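Local coordinates for putative restriction endonuclease domain-containing protein (Anabaena variabilis, PDB 3OT2) that is of unknown function but, as a DUF820 (Uma2) member of the PD-(D/E)XK clan, is probably a nuclease related to restriction endonucleases, at residues I104-T109 with H132-G137; L69-G74 with D81-I86. One frame throughout, in Å; residues are numbered along the deposited sequence.

Overall arrangement
Interaction 1 (I104-T109 with H132-G137) and interaction 2 (L69-G74 with D81-I86) have centres about 7 Å apart and both reach the mixed sheet, in which strands 82-86 and 108-112 are antiparallel neighbours. Two bonds probably tie them: W108 O lies 2.8 Å from V84 N, and D107 OD2 lies 2.9 Å from I86 N. P106 covers S83, its CG 3.4 Å from S83 OG, so the two contacts meet through side chains as well. The bound 1,4-butanediol touches R70 of interaction 2, whereas the L69 side chain is about 11 Å from it.

Interaction 1: residues I104-T109 with H132-G137; sequences IAPDWT and HGTQMG
D107 and T134, each with 67 Å² buried by the other segment, the most of any residue here, sit where two parallel strands of a beta-alpha-beta unit begin: strand 108-112, helix 119-131 and strand 136-141. The pairing proper is W108 with M136 and T109 with G137, at CA-CA separations of 4.9 and 4.8 Å.

T134 works with both branches of its side chain. OG1 donates to P106 O at 2.7 Å, lying in the carbonyl plane, and the same OG1 also packs against CB of A105. With chi1 at -63°, OG1 lies beside the backbone N, anti to the carbonyl carbon; CG2, anti to the backbone N, lies 3.5 Å from D107 O. That same oxygen is gripped by two amides: Q135 N at 2.8 Å, tilted 30° from the carbonyl plane, and M136 N, which approaches within the plane. D107 and W108 both face V84 in a classic beta bulge.

The side chains of D107 and Q135 run side by side in the same direction, their carboxylate and amide planes 85° apart. Q135 NE2 donates to D107 OD1 on the anti side, out of the carboxylate plane. OD2 of D107 is salt-bridged to R89 and hydrogen-bonded to I86 N. An alanine in place of Q135 would probably leave OD1 without this amide donor and the carboxylate less restrained in rotation.

Farther along, T109 N donates to M136 O at 3.0 Å, and CD1 of the W108 indole meets that oxygen edge-on. The selenomethionine M136 makes an oblique Met-aromatic contact, its SE 4.7 Å from the centroid of the W108 five-membered ring.

Interaction 2: residues L69-G74 with D81-I86; sequences LRCTFG and DISVFI
C71 reaches F85 and S83 with its sulfur, and the path of this one side chain explains much of the contact. The CB leaves strand 71-73 toward strand 82-86 and, within its own segment, lies in the plane of the F73 ring at its edge. Chi1 of -65° sets SG beside the backbone N and anti to the carbonyl carbon. There the sulfur has two neighbours across the contact: F85 CZ at 3.7 Å and S83 OG at 3.8 Å. It stands 5.0 Å from the F85 ring centroid and 86° off the ring normal, so this sulfur-aromatic contact is made at the rim of the ring, near its plane.

The next rim atom is shared. F85 CE1 touches CD2 of L69 at 3.7 Å, and that methyl approaches obliquely as the two side chains cross. The backbones stay apart, the nearest CA pair being L69 and S83 at 6.7 Å. Water spans part of this separation: it donates to L69 O at 2.7 Å and accepts from S83 OG at 2.9 Å.

Strand 71-73 belongs to a separate two-stranded hairpin with strand 76-78, so the contact lays that hairpin against strand 82-86 of the mixed sheet. The CB of R70 is directed away from the contact; R70 touches the bound 1,4-butanediol, and its NE is salt-bridged to E20. F66 and P106 cover further parts of F85.

Between the segments the direct grip is therefore apolar and sulfur-mediated, whereas the polar link is relayed by water, giving the buried S83 hydroxyl an acceptor for its proton.

Interaction 1: residues I104-T109 with H132-G137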
# COMPACT_ATOMS: atom_id res chain seq x y z
N ILE A 104 11.51 21.01 1.20
CA ILE A 104 10.54 20.60 2.23
C ILE A 104 9.50 19.63 1.64
O ILE A 104 9.31 19.57 0.43
CB ILE A 104 9.85 21.85 2.87
CG1 ILE A 104 9.24 22.79 1.80
CG2 ILE A 104 10.81 22.61 3.83
CD1 ILE A 104 8.17 23.68 2.31
N ALA A 105 8.82 18.89 2.52
CA ALA A 105 7.78 17.95 2.15
C ALA A 105 6.48 18.69 1.82
O ALA A 105 6.19 19.69 2.48
CB ALA A 105 7.56 16.95 3.29
N PRO A 106 5.66 18.22 0.83
CA PRO A 106 4.37 18.91 0.57
C PRO A 106 3.42 18.78 1.76
O PRO A 106 3.58 17.87 2.56
CB PRO A 106 3.79 18.16 -0.65
CG PRO A 106 4.89 17.27 -1.15
CD PRO A 106 5.83 17.03 -0.01
N ASP A 107 2.42 19.65 1.86
CA ASP A 107 1.41 19.48 2.91
C ASP A 107 0.49 18.33 2.52
O ASP A 107 -0.03 17.61 3.37
CB ASP A 107 0.61 20.78 3.08
CG ASP A 107 1.43 21.80 3.81
OD1 ASP A 107 1.52 21.69 5.06
OD2 ASP A 107 2.09 22.62 3.14
N TRP A 108 0.31 18.14 1.22
CA TRP A 108 -0.55 17.11 0.67
C TRP A 108 0.10 16.57 -0.61
O TRP A 108 0.37 17.34 -1.54
CB TRP A 108 -1.95 17.71 0.42
CG TRP A 108 -3.00 16.81 -0.18
CD1 TRP A 108 -3.02 15.44 -0.21
CD2 TRP A 108 -4.25 17.25 -0.73
NE1 TRP A 108 -4.19 15.00 -0.81
CE2 TRP A 108 -4.97 16.10 -1.11
CE3 TRP A 108 -4.83 18.52 -0.96
CZ2 TRP A 108 -6.24 16.18 -1.72
CZ3 TRP A 108 -6.09 18.59 -1.54
CH2 TRP A 108 -6.77 17.44 -1.93
N THR A 109 0.41 15.26 -0.63
CA THR A 109 1.02 14.63 -1.80
C THR A 109 -0.02 13.74 -2.48
O THR A 109 -0.74 13.01 -1.82
CB THR A 109 2.33 13.87 -1.46
OG1 THR A 109 2.89 13.36 -2.67
CG2 THR A 109 2.14 12.68 -0.51
N HIS A 132 8.29 13.37 7.20
CA HIS A 132 8.91 14.69 7.19
C HIS A 132 7.90 15.85 7.21
O HIS A 132 8.24 16.96 6.81
CB HIS A 132 9.90 14.79 6.02
CG HIS A 132 11.06 13.87 6.25
ND1 HIS A 132 12.13 14.24 7.07
CD2 HIS A 132 11.25 12.59 5.85
CE1 HIS A 132 12.94 13.20 7.10
NE2 HIS A 132 12.46 12.17 6.39
N GLY A 133 6.70 15.58 7.72
CA GLY A 133 5.69 16.62 7.93
C GLY A 133 4.47 16.69 7.04
O GLY A 133 3.62 17.55 7.27
N THR A 134 4.37 15.84 6.01
CA THR A 134 3.20 15.89 5.12
C THR A 134 1.94 15.57 5.94
O THR A 134 1.96 14.68 6.78
CB THR A 134 3.41 14.96 3.93
OG1 THR A 134 4.53 15.45 3.19
CG2 THR A 134 2.19 14.88 3.01
N GLN A 135 0.87 16.35 5.72
CA GLN A 135 -0.39 16.15 6.44
C GLN A 135 -1.15 14.98 5.87
O GLN A 135 -1.80 14.27 6.62
CB GLN A 135 -1.29 17.41 6.38
CG GLN A 135 -0.62 18.72 6.78
CD GLN A 135 -1.57 19.90 6.68
OE1 GLN A 135 -2.80 19.77 6.86
NE2 GLN A 135 -1.02 21.09 6.43
N MSE A 136 -1.14 14.82 4.54
CA MSE A 136 -1.91 13.75 3.91
C MSE A 136 -1.28 13.29 2.62
O MSE A 136 -0.74 14.08 1.85
CB MSE A 136 -3.37 14.23 3.62
CG MSE A 136 -4.25 13.11 3.02
SE MSE A 136 -6.08 13.69 2.74
CE MSE A 136 -6.72 13.61 4.58
N GLY A 137 -1.42 11.99 2.37
CA GLY A 137 -1.04 11.38 1.11
C GLY A 137 -2.25 10.74 0.47
O GLY A 137 -3.09 10.17 1.17
O HOH W 1 9.66 19.03 5.36

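Interaction 2: residues L69-G74 with D81-I86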
# COMPACT_ATOMS: atom_id res chain seq x y z
N LEU A 69 6.47 18.80 -9.35
CA LEU A 69 7.43 19.66 -8.67
C LEU A 69 8.41 18.80 -7.86
O LEU A 69 7.98 17.88 -7.15
CB LEU A 69 6.67 20.65 -7.75
CG LEU A 69 7.49 21.55 -6.84
CD1 LEU A 69 8.18 22.67 -7.64
CD2 LEU A 69 6.62 22.13 -5.74
N ARG A 70 9.72 19.09 -7.96
CA ARG A 70 10.73 18.35 -7.21
C ARG A 70 10.73 18.79 -5.74
O ARG A 70 10.76 19.99 -5.45
CB ARG A 70 12.12 18.51 -7.84
CG ARG A 70 13.24 17.84 -7.04
CD ARG A 70 14.56 17.74 -7.82
NE ARG A 70 14.38 17.13 -9.14
CZ ARG A 70 14.32 15.82 -9.35
NH1 ARG A 70 14.47 14.97 -8.35
NH2 ARG A 70 14.11 15.36 -10.57
N CYS A 71 10.66 17.82 -4.83
CA CYS A 71 10.72 18.03 -3.39
C CYS A 71 11.89 17.24 -2.84
O CYS A 71 11.92 16.01 -2.98
CB CYS A 71 9.41 17.64 -2.73
SG CYS A 71 8.01 18.68 -3.22
N THR A 72 12.89 17.95 -2.29
CA THR A 72 14.11 17.33 -1.77
C THR A 72 14.16 17.49 -0.25
O THR A 72 14.30 18.61 0.24
CB THR A 72 15.35 17.92 -2.46
OG1 THR A 72 15.19 17.76 -3.87
CG2 THR A 72 16.67 17.26 -2.01
N PHE A 73 14.09 16.37 0.49
CA PHE A 73 14.11 16.38 1.95
C PHE A 73 14.39 14.97 2.46
O PHE A 73 14.15 13.99 1.75
CB PHE A 73 12.75 16.90 2.51
CG PHE A 73 11.56 16.11 2.02
CD1 PHE A 73 10.92 16.45 0.83
CD2 PHE A 73 11.11 15.01 2.73
CE1 PHE A 73 9.83 15.70 0.37
CE2 PHE A 73 10.01 14.27 2.28
CZ PHE A 73 9.39 14.62 1.10
N GLY A 74 14.87 14.88 3.70
CA GLY A 74 15.18 13.63 4.38
C GLY A 74 16.06 12.67 3.61
O GLY A 74 15.81 11.46 3.63
N ASP A 81 3.43 13.30 -8.36
CA ASP A 81 2.60 13.70 -9.49
C ASP A 81 1.98 15.10 -9.21
O ASP A 81 1.99 15.97 -10.09
CB ASP A 81 1.51 12.65 -9.77
CG ASP A 81 2.01 11.36 -10.40
OD1 ASP A 81 3.12 11.38 -11.02
OD2 ASP A 81 1.29 10.34 -10.32
N ILE A 82 1.47 15.30 -7.98
CA ILE A 82 0.90 16.58 -7.51
C ILE A 82 1.38 16.82 -6.09
O ILE A 82 1.27 15.94 -5.26
CB ILE A 82 -0.64 16.66 -7.59
CG1 ILE A 82 -1.16 16.32 -9.00
CG2 ILE A 82 -1.19 18.03 -7.10
CD1 ILE A 82 -2.57 15.84 -9.01
N SER A 83 1.91 18.02 -5.84
CA SER A 83 2.33 18.49 -4.52
C SER A 83 1.50 19.70 -4.15
O SER A 83 1.39 20.64 -4.94
CB SER A 83 3.81 18.88 -4.57
OG SER A 83 4.56 17.69 -4.51
N VAL A 84 0.92 19.69 -2.96
CA VAL A 84 0.10 20.82 -2.49
C VAL A 84 0.77 21.41 -1.25
O VAL A 84 1.09 20.69 -0.30
CB VAL A 84 -1.40 20.44 -2.25
CG1 VAL A 84 -2.24 21.69 -2.07
CG2 VAL A 84 -1.96 19.59 -3.39
N PHE A 85 1.02 22.73 -1.29
CA PHE A 85 1.66 23.44 -0.16
C PHE A 85 0.78 24.54 0.32
O PHE A 85 0.29 25.31 -0.50
CB PHE A 85 3.01 24.06 -0.61
CG PHE A 85 4.12 23.08 -0.86
CD1 PHE A 85 4.27 22.46 -2.09
CD2 PHE A 85 5.05 22.80 0.14
CE1 PHE A 85 5.30 21.55 -2.31
CE2 PHE A 85 6.10 21.91 -0.10
CZ PHE A 85 6.21 21.29 -1.32
N ILE A 86 0.61 24.68 1.66
CA ILE A 86 -0.14 25.78 2.26
C ILE A 86 0.69 27.05 1.97
O ILE A 86 1.92 26.94 1.76
CB ILE A 86 -0.50 25.57 3.76
CG1 ILE A 86 0.77 25.62 4.68
CG2 ILE A 86 -1.32 24.27 3.93
CD1 ILE A 86 0.50 25.53 6.21
O HOH W 2 5.28 17.47 -7.26